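Local coordinates for Cry37AA1 (PDB 4RHZ), which pairs with Cry23AA1 as the calcium-binding, C2-fold partner of a binary Bacillus thuringiensis toxin, at the interface of chains B and A. Numbering follows the deposited sequence. Chains: chain A, Cry37AA1; chain B, Cry23AA1.

Contact 1: the interface of chains B and A. Residues chain B 51, 53, 230; chain A 96-99, 107, 109.
B:Gln230 meets the backbone of the A:Lys97 to A:Cys99 segment with both ends of its terminal amide, at the interface between the aerolysin-family toxin Cry23AA1 and its C2-fold partner. The amide oxygen OE1 accepts from A:Cys99 N at 2.8 Å, the donor tilted 31° from the carbonyl plane. The amide nitrogen NE2 donates to A:Lys97 O at 2.9 Å; that acceptor lies in the plane of the B:Gln230 amide, whereas NE2 stands above the plane of the A:Lys97 carbonyl. With CG anti to the backbone N (chi1 166°) and the chain extended beyond it, the amide reaches both backbone groups, and this two-point grip fixes its rotation.

From strand 50-61, B:Asn51 binds the other backbone polar group of A:Cys99: its ND2 donates to A:Cys99 O at 2.8 Å, on a lone pair in the carbonyl plane, while its backbone O receives A:Arg107 N from strand 105-110. B:Gln53 NE2 adds a weak bond to A:Lys97 O.

Water extends the polar network: water 1 joins B:Gln53 N to A:Arg107 O and A:Asp109 OD1, and water 2 joins B:Gln53 O to the same carboxylate oxygen. A:Gln96 steadies A:Asp109 from within chain A, its OE1 accepting from A:Asp109 N and its NE2 donating to OD1, while A:Arg107 NE forms a salt bridge with OD2 at 2.7 Å.

Apolar packing is light. The two methyls of A:Val98 divide between CB of B:Asn51 and CB of B:Gln53. SG of A:Cys99, half of a disulfide with A:Cys74, packs 3.4 Å from CD of B:Gln230.

The side chains of B:Gln53 and A:Gln96 reach toward each other tip to tip, their amide planes 88° apart, with B:Gln53 NE2 3.7 Å from A:Gln96 CG.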
ATOM      1  N   ASN B  51       4.275 -10.280  -0.739  1.00 28.38           N
ATOM      2  CA  ASN B  51       5.293 -11.008  -1.476  1.00 27.98           C
ATOM      3  C   ASN B  51       4.585 -11.750  -2.547  1.00 27.32           C
ATOM      4  O   ASN B  51       3.703 -12.526  -2.260  1.00 28.91           O
ATOM      5  CB  ASN B  51       6.052 -12.013  -0.555  1.00 26.54           C
ATOM      6  CG  ASN B  51       7.134 -11.316   0.316  1.00 30.89           C
ATOM      7  OD1 ASN B  51       7.426 -10.086   0.155  1.00 27.33           O
ATOM      8  ND2 ASN B  51       7.775 -12.095   1.220  1.00 27.16           N
ATOM      9  N   GLN B  53       5.353 -14.244  -5.878  1.00 31.93           N
ATOM     10  CA  GLN B  53       6.311 -15.014  -6.576  1.00 34.40           C
ATOM     11  C   GLN B  53       6.160 -14.868  -8.072  1.00 34.35           C
ATOM     12  O   GLN B  53       5.072 -15.097  -8.619  1.00 33.52           O
ATOM     13  CB  GLN B  53       6.151 -16.460  -6.163  1.00 34.68           C
ATOM     14  CG  GLN B  53       7.374 -17.200  -6.519  1.00 39.58           C
ATOM     15  CD  GLN B  53       7.068 -18.537  -6.980  1.00 47.06           C
ATOM     16  OE1 GLN B  53       6.649 -18.728  -8.137  1.00 46.56           O
ATOM     17  NE2 GLN B  53       7.274 -19.539  -6.069  1.00 49.14           N
ATOM     18  N   GLN B 230      14.392 -16.480  -3.150  1.00 29.14           N
ATOM     19  CA  GLN B 230      14.054 -17.394  -2.109  1.00 28.56           C
ATOM     20  C   GLN B 230      14.531 -18.782  -2.565  1.00 28.25           C
ATOM     21  O   GLN B 230      14.093 -19.296  -3.609  1.00 27.56           O
ATOM     22  CB  GLN B 230      12.509 -17.375  -1.925  1.00 27.77           C
ATOM     23  CG  GLN B 230      11.930 -18.505  -1.121  1.00 26.18           C
ATOM     24  CD  GLN B 230      10.422 -18.645  -1.293  1.00 29.02           C
ATOM     25  OE1 GLN B 230       9.669 -17.779  -0.815  1.00 31.36           O
ATOM     26  NE2 GLN B 230       9.964 -19.764  -1.892  1.00 18.56           N
TER
ATOM     27  N   GLN A  96       3.793 -24.292  -5.324  1.00 31.80           N
ATOM     28  CA  GLN A  96       4.289 -22.929  -5.171  1.00 30.06           C
ATOM     29  C   GLN A  96       4.426 -22.591  -3.702  1.00 29.32           C
ATOM     30  O   GLN A  96       3.392 -22.441  -3.019  1.00 29.47           O
ATOM     31  CB  GLN A  96       3.326 -21.909  -5.848  1.00 30.03           C
ATOM     32  CG  GLN A  96       3.701 -20.451  -5.470  1.00 29.04           C
ATOM     33  CD  GLN A  96       2.674 -19.407  -5.944  1.00 32.21           C
ATOM     34  OE1 GLN A  96       1.514 -19.387  -5.513  1.00 33.36           O
ATOM     35  NE2 GLN A  96       3.107 -18.553  -6.832  1.00 28.87           N
ATOM     36  N   LYS A  97       5.670 -22.383  -3.259  1.00 25.84           N
ATOM     37  CA  LYS A  97       6.000 -21.988  -1.930  1.00 26.32           C
ATOM     38  C   LYS A  97       6.377 -20.516  -1.881  1.00 27.05           C
ATOM     39  O   LYS A  97       7.216 -20.057  -2.706  1.00 26.49           O
ATOM     40  CB  LYS A  97       7.225 -22.799  -1.421  1.00 28.09           C
ATOM     41  CG  LYS A  97       6.821 -24.150  -0.773  1.00 27.07           C
ATOM     42  CD  LYS A  97       6.541 -25.187  -1.862  1.00 27.35           C
ATOM     43  CE  LYS A  97       6.320 -26.619  -1.244  1.00 28.04           C
ATOM     44  NZ  LYS A  97       5.661 -27.535  -2.260  1.00 26.22           N
ATOM     45  N   VAL A  98       5.769 -19.753  -0.953  1.00 27.03           N
ATOM     46  CA  VAL A  98       6.137 -18.301  -0.810  1.00 25.37           C
ATOM     47  C   VAL A  98       6.373 -18.024   0.638  1.00 26.37           C
ATOM     48  O   VAL A  98       5.533 -18.369   1.455  1.00 27.61           O
ATOM     49  CB  VAL A  98       5.015 -17.302  -1.396  1.00 26.60           C
ATOM     50  CG1 VAL A  98       5.534 -15.841  -1.487  1.00 24.11           C
ATOM     51  CG2 VAL A  98       4.571 -17.745  -2.816  1.00 22.29           C
ATOM     52  N   CYS A  99       7.504 -17.402   0.969  1.00 25.32           N
ATOM     53  CA  CYS A  99       7.865 -17.132   2.352  1.00 26.95           C
ATOM     54  C   CYS A  99       7.792 -15.596   2.648  1.00 26.95           C
ATOM     55  O   CYS A  99       7.942 -14.797   1.756  1.00 25.99           O
ATOM     56  CB  CYS A  99       9.348 -17.615   2.594  1.00 27.21           C
ATOM     57  SG  CYS A  99       9.639 -19.357   1.923  1.00 31.65           S
ATOM     58  N   ARG A 107       1.049 -13.978  -1.053  1.00 26.56           N
ATOM     59  CA  ARG A 107       0.017 -14.447  -1.948  1.00 26.71           C
ATOM     60  C   ARG A 107       0.419 -15.781  -2.628  1.00 27.51           C
ATOM     61  O   ARG A 107       1.523 -15.878  -3.249  1.00 27.43           O
ATOM     62  CB  ARG A 107      -0.181 -13.384  -3.054  1.00 25.92           C
ATOM     63  CG  ARG A 107      -1.110 -13.781  -4.118  1.00 25.40           C
ATOM     64  CD  ARG A 107      -1.533 -12.600  -5.035  1.00 24.62           C
ATOM     65  NE  ARG A 107      -2.196 -13.131  -6.233  1.00 26.24           N
ATOM     66  CZ  ARG A 107      -3.079 -12.472  -7.011  1.00 30.40           C
ATOM     67  NH1 ARG A 107      -3.493 -11.214  -6.701  1.00 27.61           N
ATOM     68  NH2 ARG A 107      -3.586 -13.103  -8.084  1.00 21.79           N
ATOM     69  N   ASP A 109      -0.843 -17.962  -5.808  1.00 28.14           N
ATOM     70  CA  ASP A 109      -1.622 -17.709  -7.016  1.00 30.43           C
ATOM     71  C   ASP A 109      -2.410 -18.890  -7.508  1.00 31.09           C
ATOM     72  O   ASP A 109      -1.961 -20.051  -7.434  1.00 30.74           O
ATOM     73  CB  ASP A 109      -0.733 -17.158  -8.205  1.00 28.59           C
ATOM     74  CG  ASP A 109       0.089 -15.982  -7.777  1.00 32.93           C
ATOM     75  OD1 ASP A 109       1.369 -16.086  -7.677  1.00 31.59           O
ATOM     76  OD2 ASP A 109      -0.561 -14.956  -7.427  1.00 36.68           O
TER
HETATM   77  O   HOH W   1       2.728 -14.946  -5.552  1.00 25.55           O
HETATM   78  O   HOH W   2       2.564 -16.426  -9.828  1.00 40.94           O

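Contact 2: the interface of chains B and A. Residues chain B 48-50, 106-107; chain A 103-105, 120.
B:Val50 and A:Thr105 form a parallel beta bridge across the chains, in which A:Thr105 N donates to B:Pro49 O at 2.8 Å, nearly straight at 169° at the hydrogen. The bridge brings the start of strand 50-61 in the aerolysin-family Cry23AA1 beside the start of strand 105-110 in its C2-fold partner.

The main side-chain contact is made by the carboxylate of B:Glu48. Its OE1 takes the hydroxyl OG1 of A:Thr105 at 2.6 Å, met from above the carboxylate plane, and the two side chains cross at about a right angle. On A:Thr105, OG1 is anti to the carbonyl carbon (chi1 -79°), which turns the hydroxyl to B:Glu48 while CG2 faces CG2 of B:Val50 at 4.1 Å. Water 3 also contacts OE1, at 2.9 Å, and ties it to A:Gly103 N and A:Val104 O. CA of A:Gly103 packs against the carboxylate carbon CD of B:Glu48 at 3.7 Å.

OE2 of the same carboxylate accepts from B:Asn107 ND2 on its anti lone pair, a contact within chain B whose donor residue is poorly ordered. A:Lys120 runs its extended aliphatic chain across the carboxylate, with CE 3.4 Å from OE2. The amine nitrogen NZ of A:Lys120 stays 4.6 Å from OE2 of B:Glu48, too far for a salt bridge; if charged, it may still favour the carboxylate. Beside the backbone bond, CG1 of A:Val104, anti to its backbone N (chi1 173°), touches B:Pro49 O at 3.5 Å.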
ATOM      1  N   GLU B  48      -0.585  -4.526   4.951  1.00 38.23           N
ATOM      2  CA  GLU B  48       0.782  -5.090   4.900  1.00 35.05           C
ATOM      3  C   GLU B  48       1.332  -5.197   3.472  1.00 31.77           C
ATOM      4  O   GLU B  48       0.583  -5.422   2.513  1.00 32.50           O
ATOM      5  CB  GLU B  48       0.817  -6.475   5.566  1.00 36.38           C
ATOM      6  CG  GLU B  48       0.677  -6.495   7.116  1.00 35.00           C
ATOM      7  CD  GLU B  48       0.938  -7.920   7.683  1.00 40.01           C
ATOM      8  OE1 GLU B  48       1.248  -8.856   6.879  1.00 37.52           O
ATOM      9  OE2 GLU B  48       0.838  -8.097   8.920  1.00 39.13           O
ATOM     10  N   PRO B  49       2.628  -5.021   3.306  1.00 28.60           N
ATOM     11  CA  PRO B  49       3.198  -5.436   2.004  1.00 29.37           C
ATOM     12  C   PRO B  49       2.943  -6.916   1.618  1.00 29.12           C
ATOM     13  O   PRO B  49       2.737  -7.756   2.502  1.00 28.78           O
ATOM     14  CB  PRO B  49       4.726  -5.222   2.192  1.00 29.78           C
ATOM     15  CG  PRO B  49       4.895  -4.412   3.428  1.00 27.33           C
ATOM     16  CD  PRO B  49       3.645  -4.538   4.253  1.00 28.65           C
ATOM     17  N   VAL B  50       2.917  -7.200   0.318  1.00 28.03           N
ATOM     18  CA  VAL B  50       2.643  -8.491  -0.184  1.00 29.54           C
ATOM     19  C   VAL B  50       3.813  -9.069  -1.089  1.00 30.27           C
ATOM     20  O   VAL B  50       4.191  -8.451  -2.105  1.00 29.57           O
ATOM     21  CB  VAL B  50       1.284  -8.534  -0.985  1.00 30.47           C
ATOM     22  CG1 VAL B  50       1.061  -9.931  -1.592  1.00 27.65           C
ATOM     23  CG2 VAL B  50       0.078  -8.170  -0.046  1.00 32.94           C
ATOM     24  N   VAL B 106       2.522  -1.041   8.879  1.00 56.16           N
ATOM     25  CA  VAL B 106       2.274  -1.586  10.211  1.00 59.73           C
ATOM     26  C   VAL B 106       2.760  -3.030  10.275  1.00 60.67           C
ATOM     27  O   VAL B 106       2.620  -3.822   9.321  1.00 60.30           O
ATOM     28  CB  VAL B 106       0.773  -1.515  10.734  1.00 59.53           C
ATOM     29  CG1 VAL B 106       0.315  -0.041  11.167  1.00 62.51           C
ATOM     30  CG2 VAL B 106      -0.200  -2.202   9.772  1.00 62.20           C
ATOM     31  N   ASN B 107       3.334  -3.330  11.430  1.00 62.64           N
ATOM     32  CA  ASN B 107       3.922  -4.634  11.750  1.00 63.87           C
ATOM     33  C   ASN B 107       5.291  -4.854  11.079  1.00 64.25           C
ATOM     34  O   ASN B 107       5.866  -5.942  11.249  1.00 65.51           O
ATOM     35  CB  ASN B 107       2.936  -5.822  11.514  1.00 63.28           C
ATOM     36  CG  ASN B 107       1.503  -5.586  12.129  1.00 65.05           C
ATOM     37  OD1 ASN B 107       1.364  -5.087  13.262  1.00 66.13           O
ATOM     38  ND2 ASN B 107       0.444  -5.972  11.371  1.00 61.67           N
TER
ATOM     39  N   GLY A 103       4.579  -9.772   9.433  1.00 38.67           N
ATOM     40  CA  GLY A 103       4.320  -8.359   9.104  1.00 38.29           C
ATOM     41  C   GLY A 103       4.293  -8.193   7.610  1.00 38.20           C
ATOM     42  O   GLY A 103       3.830  -7.144   7.120  1.00 40.09           O
ATOM     43  N   VAL A 104       4.806  -9.188   6.863  1.00 34.42           N
ATOM     44  CA  VAL A 104       4.646  -9.170   5.423  1.00 30.67           C
ATOM     45  C   VAL A 104       3.731 -10.311   5.089  1.00 31.91           C
ATOM     46  O   VAL A 104       3.813 -11.406   5.744  1.00 31.74           O
ATOM     47  CB  VAL A 104       5.957  -9.313   4.702  1.00 31.10           C
ATOM     48  CG1 VAL A 104       5.768  -9.462   3.185  1.00 28.29           C
ATOM     49  CG2 VAL A 104       6.934  -8.129   5.035  1.00 28.09           C
ATOM     50  N   THR A 105       2.825 -10.066   4.133  1.00 30.33           N
ATOM     51  CA  THR A 105       1.795 -11.005   3.792  1.00 29.51           C
ATOM     52  C   THR A 105       2.242 -11.712   2.517  1.00 29.93           C
ATOM     53  O   THR A 105       2.946 -11.105   1.699  1.00 29.88           O
ATOM     54  CB  THR A 105       0.477 -10.227   3.598  1.00 29.73           C
ATOM     55  OG1 THR A 105      -0.054  -9.935   4.894  1.00 32.75           O
ATOM     56  CG2 THR A 105      -0.561 -10.965   2.821  1.00 26.78           C
ATOM     57  N   LYS A 120      -1.345 -13.822   6.258  1.00 27.94           N
ATOM     58  CA  LYS A 120      -0.653 -12.849   7.073  1.00 29.67           C
ATOM     59  C   LYS A 120      -0.418 -13.552   8.371  1.00 29.50           C
ATOM     60  O   LYS A 120      -1.247 -14.367   8.721  1.00 30.75           O
ATOM     61  CB  LYS A 120      -1.687 -11.758   7.321  1.00 30.20           C
ATOM     62  CG  LYS A 120      -1.407 -10.861   8.432  1.00 34.61           C
ATOM     63  CD  LYS A 120      -2.659 -10.034   8.781  1.00 38.93           C
ATOM     64  CE  LYS A 120      -2.281  -8.999   9.838  1.00 42.75           C
ATOM     65  NZ  LYS A 120      -3.510  -8.325  10.373  1.00 48.43           N
TER
HETATM   66  O   HOH W   3       2.388 -11.317   7.971  1.00 29.74           O

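The C-alpha centres of contact 1 and contact 2 lie about 14 Å apart, and two strands run through both: 50-61 of chain B, which enters at B:Val50 and continues to B:Asn51 and B:Gln53, and 105-110 of chain A, from A:Thr105 to A:Arg107 and A:Asp109. The contacts are therefore neighbouring parts of one strand-mediated interface. Contact 1 additionally recruits strand 211-235 of chain B and strand 98-100 of chain A, whereas contact 2 draws in strand 115-125 of chain A. This spread over several elements plausibly fixes the relative orientation of the two proteins in the binary complex.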